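Local coordinates for FAD-binding PCMH-type domain-containing protein (Gibberella zeae, PDB 6YJO), which probably oxidises oligosaccharides, as an FAD-linked oxidoreductase whose flavin is anchored to the protein through two covalent bonds, at residues D212-W215 and A216-A220; K477-P480 and K481-L485; L297-A300 and L301-L304. All coordinates share one frame; numbering follows the deposited sequence.

Interaction 1 (D212-W215 and A216-A220); sequences DLTW and ALRGA
The guanidinium of R218 receives the methyl of T214 over one face: T214 CG2 is 3.2 Å from R218 NH1 and 3.6 Å from R218 CZ. The two side chains lie alongside each other and point the same way, R218 being extended from CG to NE. The other flat group, the W215 ring, has the carbonyl oxygen of D212 at its edge, in plane. With CG anti to the backbone N (chi1 171°), the indole bends toward the next residue, and its CE3 lies 4.1 Å from A216 CB. Beyond the helix, K481 is its cation-pi partner.

Three i to i+4 backbone bonds hold helix 211-220 under these groups. A216 N donates to D212 O at 2.9 Å and L217 N to L213 O at 2.9 Å, while R218 N reaches T214 O at 3.1 Å. On the apolar side L213 CD1 touches L217 CG at 4.2 Å. L213, T214 and L217 pack this helix on A205 of strand 202-206, and A216 packs it on helix 479-489. The winding then tightens into an inverse gamma turn centred on R218, with a weak G219 N to L217 O bond.

T214 OG1 bonds to Y210 O, which leaves the methyl as the part of the T214 side chain that meets R218. The guanidinium is buried but compensated: NH1 forms a salt bridge to D207 and bonds to N407 O, and NH2 bonds to F190 O. The D207 carboxylate and carbonyl acceptors would probably favour the charged form, and their bonds hold the guanidinium in one orientation.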
# COMPACT_ATOMS: atom_id res chain seq x y z
N ASP A 212 -20.25 -9.46 -1.34
CA ASP A 212 -19.63 -9.12 -0.06
C ASP A 212 -18.16 -9.53 -0.02
O ASP A 212 -17.32 -8.78 0.49
CB ASP A 212 -20.38 -9.79 1.09
CG ASP A 212 -21.74 -9.17 1.34
OD1 ASP A 212 -21.96 -8.00 0.94
OD2 ASP A 212 -22.59 -9.85 1.95
N LEU A 213 -17.84 -10.72 -0.54
CA LEU A 213 -16.44 -11.14 -0.60
C LEU A 213 -15.61 -10.16 -1.42
O LEU A 213 -14.54 -9.72 -0.99
CB LEU A 213 -16.36 -12.55 -1.18
CG LEU A 213 -14.97 -13.12 -1.45
CD1 LEU A 213 -14.06 -12.94 -0.24
CD2 LEU A 213 -15.08 -14.59 -1.83
N THR A 214 -16.11 -9.79 -2.60
CA THR A 214 -15.41 -8.82 -3.43
C THR A 214 -15.31 -7.47 -2.72
O THR A 214 -14.30 -6.76 -2.86
CB THR A 214 -16.14 -8.66 -4.77
OG1 THR A 214 -16.29 -9.94 -5.39
CG2 THR A 214 -15.38 -7.74 -5.71
N TRP A 215 -16.34 -7.11 -1.97
CA TRP A 215 -16.31 -5.88 -1.18
C TRP A 215 -15.16 -5.91 -0.17
O TRP A 215 -14.47 -4.91 0.02
CB TRP A 215 -17.66 -5.70 -0.49
CG TRP A 215 -17.72 -4.61 0.53
CD1 TRP A 215 -18.06 -3.31 0.32
CD2 TRP A 215 -17.47 -4.74 1.93
NE1 TRP A 215 -18.03 -2.61 1.51
CE2 TRP A 215 -17.67 -3.47 2.51
CE3 TRP A 215 -17.10 -5.80 2.76
CZ2 TRP A 215 -17.50 -3.24 3.88
CZ3 TRP A 215 -16.93 -5.57 4.11
CH2 TRP A 215 -17.14 -4.30 4.66
N ALA A 216 -14.94 -7.07 0.47
CA ALA A 216 -13.85 -7.18 1.42
C ALA A 216 -12.50 -7.20 0.72
O ALA A 216 -11.51 -6.67 1.24
CB ALA A 216 -14.03 -8.44 2.27
N LEU A 217 -12.43 -7.81 -0.47
CA LEU A 217 -11.17 -7.85 -1.20
C LEU A 217 -10.70 -6.46 -1.59
O LEU A 217 -9.49 -6.21 -1.69
CB LEU A 217 -11.30 -8.74 -2.44
CG LEU A 217 -11.57 -10.22 -2.16
CD1 LEU A 217 -11.50 -11.04 -3.44
CD2 LEU A 217 -10.59 -10.76 -1.13
N ARG A 218 -11.64 -5.54 -1.83
CA ARG A 218 -11.30 -4.14 -2.11
C ARG A 218 -11.03 -3.41 -0.80
O ARG A 218 -11.75 -2.49 -0.40
CB ARG A 218 -12.40 -3.45 -2.90
CG ARG A 218 -12.62 -3.97 -4.32
CD ARG A 218 -13.53 -3.02 -5.09
NE ARG A 218 -13.88 -3.54 -6.41
CZ ARG A 218 -14.95 -4.28 -6.68
NH1 ARG A 218 -15.81 -4.61 -5.72
NH2 ARG A 218 -15.17 -4.70 -7.92
N GLY A 219 -9.96 -3.81 -0.12
CA GLY A 219 -9.54 -3.08 1.06
C GLY A 219 -8.91 -3.89 2.17
O GLY A 219 -8.03 -3.40 2.89
N ALA A 220 -9.34 -5.14 2.33
CA ALA A 220 -8.92 -5.94 3.47
C ALA A 220 -8.86 -7.42 3.09
O ALA A 220 -9.16 -8.30 3.90
CB ALA A 220 -9.85 -5.74 4.67

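Interaction 2 (K477-P480 and K481-L485); sequences KSLP and KLKKL
K483 crosses L479, one helical turn earlier, at a slant, and its carbons can be followed in order. CB is 3.5 Å from L479 O. CG lies against the same oxygen and also 3.7 Å from L479 CD2, the closest meeting of the two side chains, and CD keeps touch with that methyl at 3.8 Å. The contact thus spans two successive methylenes and not a single point. It is reached because CG stands beside the backbone N, anti to the carbonyl carbon (chi1 -70°). Past CD the chain bends at chi3 and again at chi4, turning away from L479, and NZ ends in a hydrogen bond to the backbone oxygen of R502.

This is the N-terminal part of helix 479-489, within the berberine-like family region. The evidence for regular alpha-helical winding is three i to i+4 bonds: L482 N to S478 O at 2.9 Å, K483 N to L479 O at 2.7 Å and K484 N to P480 O at 2.8 Å, the first two nearly straight with N-H...O angles of 164° and 166°. P480 has no N-H to offer, which costs little this early in a helix, where the turn before supplies few acceptors; its own carbonyl is used in the third bond.

On another side of the turn L482 sends CD1 to within 3.8 Å of S478 CB. Both residues face helix 211-220, where L482 also meets A220, and loop residues F224 and I501 add to its surroundings. The hydroxyl of S478 is committed outside the turn, bonding to A409 O. L479 is packed on V471 of helix 467-475, while K484 projects on the exposed side.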
# COMPACT_ATOMS: atom_id res chain seq x y z
N LYS A 477 -15.65 1.97 9.85
CA LYS A 477 -17.00 1.45 10.05
C LYS A 477 -17.29 0.23 9.19
O LYS A 477 -18.43 -0.26 9.20
CB LYS A 477 -18.03 2.55 9.76
CG LYS A 477 -18.10 3.00 8.31
CD LYS A 477 -19.22 4.01 8.10
CE LYS A 477 -19.26 4.53 6.67
NZ LYS A 477 -20.54 5.22 6.34
N SER A 478 -16.31 -0.28 8.46
CA SER A 478 -16.45 -1.55 7.77
C SER A 478 -16.16 -2.74 8.67
O SER A 478 -16.48 -3.87 8.30
CB SER A 478 -15.51 -1.61 6.56
OG SER A 478 -15.95 -0.73 5.53
N LEU A 479 -15.56 -2.51 9.84
CA LEU A 479 -15.15 -3.60 10.71
C LEU A 479 -16.26 -4.61 10.99
O LEU A 479 -16.02 -5.81 10.80
CB LEU A 479 -14.63 -3.04 12.04
CG LEU A 479 -13.25 -3.48 12.54
CD1 LEU A 479 -13.13 -3.28 14.07
CD2 LEU A 479 -12.94 -4.93 12.17
N PRO A 480 -17.45 -4.21 11.42
CA PRO A 480 -18.46 -5.23 11.78
C PRO A 480 -18.81 -6.15 10.63
O PRO A 480 -18.84 -7.37 10.79
CB PRO A 480 -19.67 -4.39 12.23
CG PRO A 480 -19.13 -3.00 12.49
CD PRO A 480 -17.98 -2.84 11.54
N LYS A 481 -19.07 -5.58 9.44
CA LYS A 481 -19.35 -6.40 8.27
C LYS A 481 -18.15 -7.28 7.92
O LYS A 481 -18.31 -8.44 7.54
CB LYS A 481 -19.73 -5.50 7.10
CG LYS A 481 -20.53 -6.18 5.99
CD LYS A 481 -20.24 -5.54 4.64
CE LYS A 481 -21.41 -5.61 3.68
NZ LYS A 481 -21.05 -5.02 2.35
N LEU A 482 -16.94 -6.73 8.05
CA LEU A 482 -15.73 -7.53 7.83
C LEU A 482 -15.66 -8.69 8.82
O LEU A 482 -15.37 -9.83 8.43
CB LEU A 482 -14.49 -6.64 7.95
CG LEU A 482 -14.19 -5.68 6.79
CD1 LEU A 482 -13.21 -4.59 7.23
CD2 LEU A 482 -13.62 -6.43 5.60
N LYS A 483 -15.89 -8.41 10.10
CA LYS A 483 -15.87 -9.48 11.10
C LYS A 483 -16.98 -10.49 10.85
O LYS A 483 -16.80 -11.69 11.07
CB LYS A 483 -16.00 -8.88 12.50
CG LYS A 483 -14.78 -8.09 12.95
CD LYS A 483 -15.09 -7.27 14.19
CE LYS A 483 -14.28 -7.73 15.39
NZ LYS A 483 -14.51 -9.16 15.73
N LYS A 484 -18.15 -10.02 10.39
CA LYS A 484 -19.23 -10.95 10.07
C LYS A 484 -18.82 -11.86 8.92
O LYS A 484 -19.09 -13.07 8.95
CB LYS A 484 -20.50 -10.18 9.71
CG LYS A 484 -21.73 -11.05 9.60
CD LYS A 484 -22.98 -10.24 9.26
CE LYS A 484 -23.11 -10.00 7.77
NZ LYS A 484 -23.33 -11.27 7.01
N LEU A 485 -18.15 -11.30 7.91
CA LEU A 485 -17.74 -12.08 6.75
C LEU A 485 -16.56 -12.99 7.07
O LEU A 485 -16.45 -14.08 6.51
CB LEU A 485 -17.39 -11.13 5.61
CG LEU A 485 -16.95 -11.75 4.28
CD1 LEU A 485 -17.97 -12.74 3.76
CD2 LEU A 485 -16.72 -10.63 3.28

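Interaction 3 (L297-A300 and L301-L304); sequences LNTA and LRPL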
# COMPACT_ATOMS: atom_id res chain seq x y z
N LEU A 297 0.78 22.86 -16.27
CA LEU A 297 1.18 22.68 -14.88
C LEU A 297 1.43 24.03 -14.22
O LEU A 297 1.02 24.26 -13.07
CB LEU A 297 2.44 21.81 -14.81
CG LEU A 297 3.19 21.74 -13.47
CD1 LEU A 297 2.39 20.95 -12.44
CD2 LEU A 297 4.57 21.12 -13.66
N ASN A 298 2.09 24.95 -14.93
CA ASN A 298 2.37 26.27 -14.38
C ASN A 298 1.09 26.99 -13.96
O ASN A 298 1.06 27.64 -12.91
CB ASN A 298 3.15 27.09 -15.40
CG ASN A 298 4.59 26.62 -15.56
OD1 ASN A 298 5.18 26.10 -14.62
ND2 ASN A 298 5.14 26.79 -16.75
N THR A 299 0.04 26.89 -14.77
CA THR A 299 -1.21 27.54 -14.41
C THR A 299 -1.89 26.84 -13.23
O THR A 299 -2.53 27.50 -12.41
CB THR A 299 -2.16 27.58 -15.61
OG1 THR A 299 -2.23 26.28 -16.21
CG2 THR A 299 -1.68 28.60 -16.63
N ALA A 300 -1.75 25.52 -13.13
CA ALA A 300 -2.37 24.79 -12.02
C ALA A 300 -1.69 25.12 -10.70
O ALA A 300 -2.34 25.20 -9.66
CB ALA A 300 -2.32 23.29 -12.29
N LEU A 301 -0.37 25.30 -10.72
CA LEU A 301 0.39 25.56 -9.51
C LEU A 301 0.37 27.02 -9.08
O LEU A 301 0.69 27.32 -7.93
CB LEU A 301 1.85 25.12 -9.69
CG LEU A 301 2.12 23.62 -9.63
CD1 LEU A 301 3.59 23.34 -9.93
CD2 LEU A 301 1.72 23.06 -8.27
N ARG A 302 0.01 27.93 -9.98
CA ARG A 302 0.08 29.36 -9.68
C ARG A 302 -0.56 29.74 -8.36
O ARG A 302 0.05 30.51 -7.60
CB ARG A 302 -0.54 30.15 -10.84
CG ARG A 302 -0.13 31.62 -10.87
CD ARG A 302 -0.66 32.37 -12.09
NE ARG A 302 -0.40 31.67 -13.35
CZ ARG A 302 0.81 31.50 -13.88
NH1 ARG A 302 1.89 31.96 -13.26
NH2 ARG A 302 0.94 30.85 -15.03
N PRO A 303 -1.76 29.25 -8.01
CA PRO A 303 -2.35 29.69 -6.73
C PRO A 303 -1.58 29.19 -5.52
O PRO A 303 -1.45 29.92 -4.54
CB PRO A 303 -3.78 29.11 -6.79
CG PRO A 303 -4.01 28.73 -8.22
CD PRO A 303 -2.66 28.35 -8.75
N LEU A 304 -1.07 27.95 -5.56
CA LEU A 304 -0.31 27.44 -4.43
C LEU A 304 1.06 28.11 -4.33
O LEU A 304 1.47 28.53 -3.25
CB LEU A 304 -0.16 25.92 -4.55
CG LEU A 304 0.82 25.24 -3.57
CD1 LEU A 304 0.45 25.54 -2.13
CD2 LEU A 304 0.84 23.74 -3.82
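Helix 294-308 carries a proline within its length, and residues L297 to L304 span the kink that follows from it. Before the proline the winding is regular: L301 N donates to L297 O at 2.9 Å, with an N-H...O angle of 152°. One residue later the bond is already failing, since R302 N to N298 O, at 3.1 Å, has an angle of only 124° and is weak. The next two nitrogens, of P303 and L304, make no bond to the preceding turn. P303 has no N-H, and its CD takes up the space beside the carbonyls instead, 3.3 Å from A300 O and 3.8 Å from T299 O.

Side chains divide by face. On the inner one, L297 CD1 meets L301 CD1 at 3.7 Å. L301 gets there with CG anti to the carbonyl carbon (chi1 -76°), so that its branch leans back over the earlier turn. Both leucines touch I312, and L297 reaches L273 and Y290 of neighbouring strands. On the outer face R302 folds back by a bend at chi3. N298 O lies over one face of its guanidinium, 3.8 Å above the plane and offset toward the rim, whereas T299 CG2 approaches the edge near that plane, 3.8 Å from R302 NH2. R302 also touches a crystal neighbour, which may influence this pose. The polar ends of the earlier turn are engaged within the same helix: T299 OG1 bonds to N296 O, and N298 OD1 to R294 NE.

Leucines inward, polar groups outward and a proline interrupting the backbone bonding describe a kinked amphipathic helix packed against an antiparallel sheet, here the seven-stranded sheet that probably corresponds to the substrate domain of berberine-bridge-type oxidases.

Overall arrangement
Interactions 1 and 2 are neighbours, with centres about 10 Å apart, because helices 211-220 and 479-489 pack on each other. W215 CH2 comes within 3.3 Å of K481 CD, and D212 O within 3.4 Å of L485 CD2; the ion pair between D212 OD1 and K481 NZ, also 3.4 Å, is long and weak. Interaction 1 lies nearer the cofactor: the L217 side chain is about 7 Å from FAD and about 5 Å from that of V227, which binds it, whereas the L482 side chain is about 13 Å from FAD. Interaction 3 is remote, its centre about 38 Å from that of interaction 1 and about 42 Å from that of interaction 2.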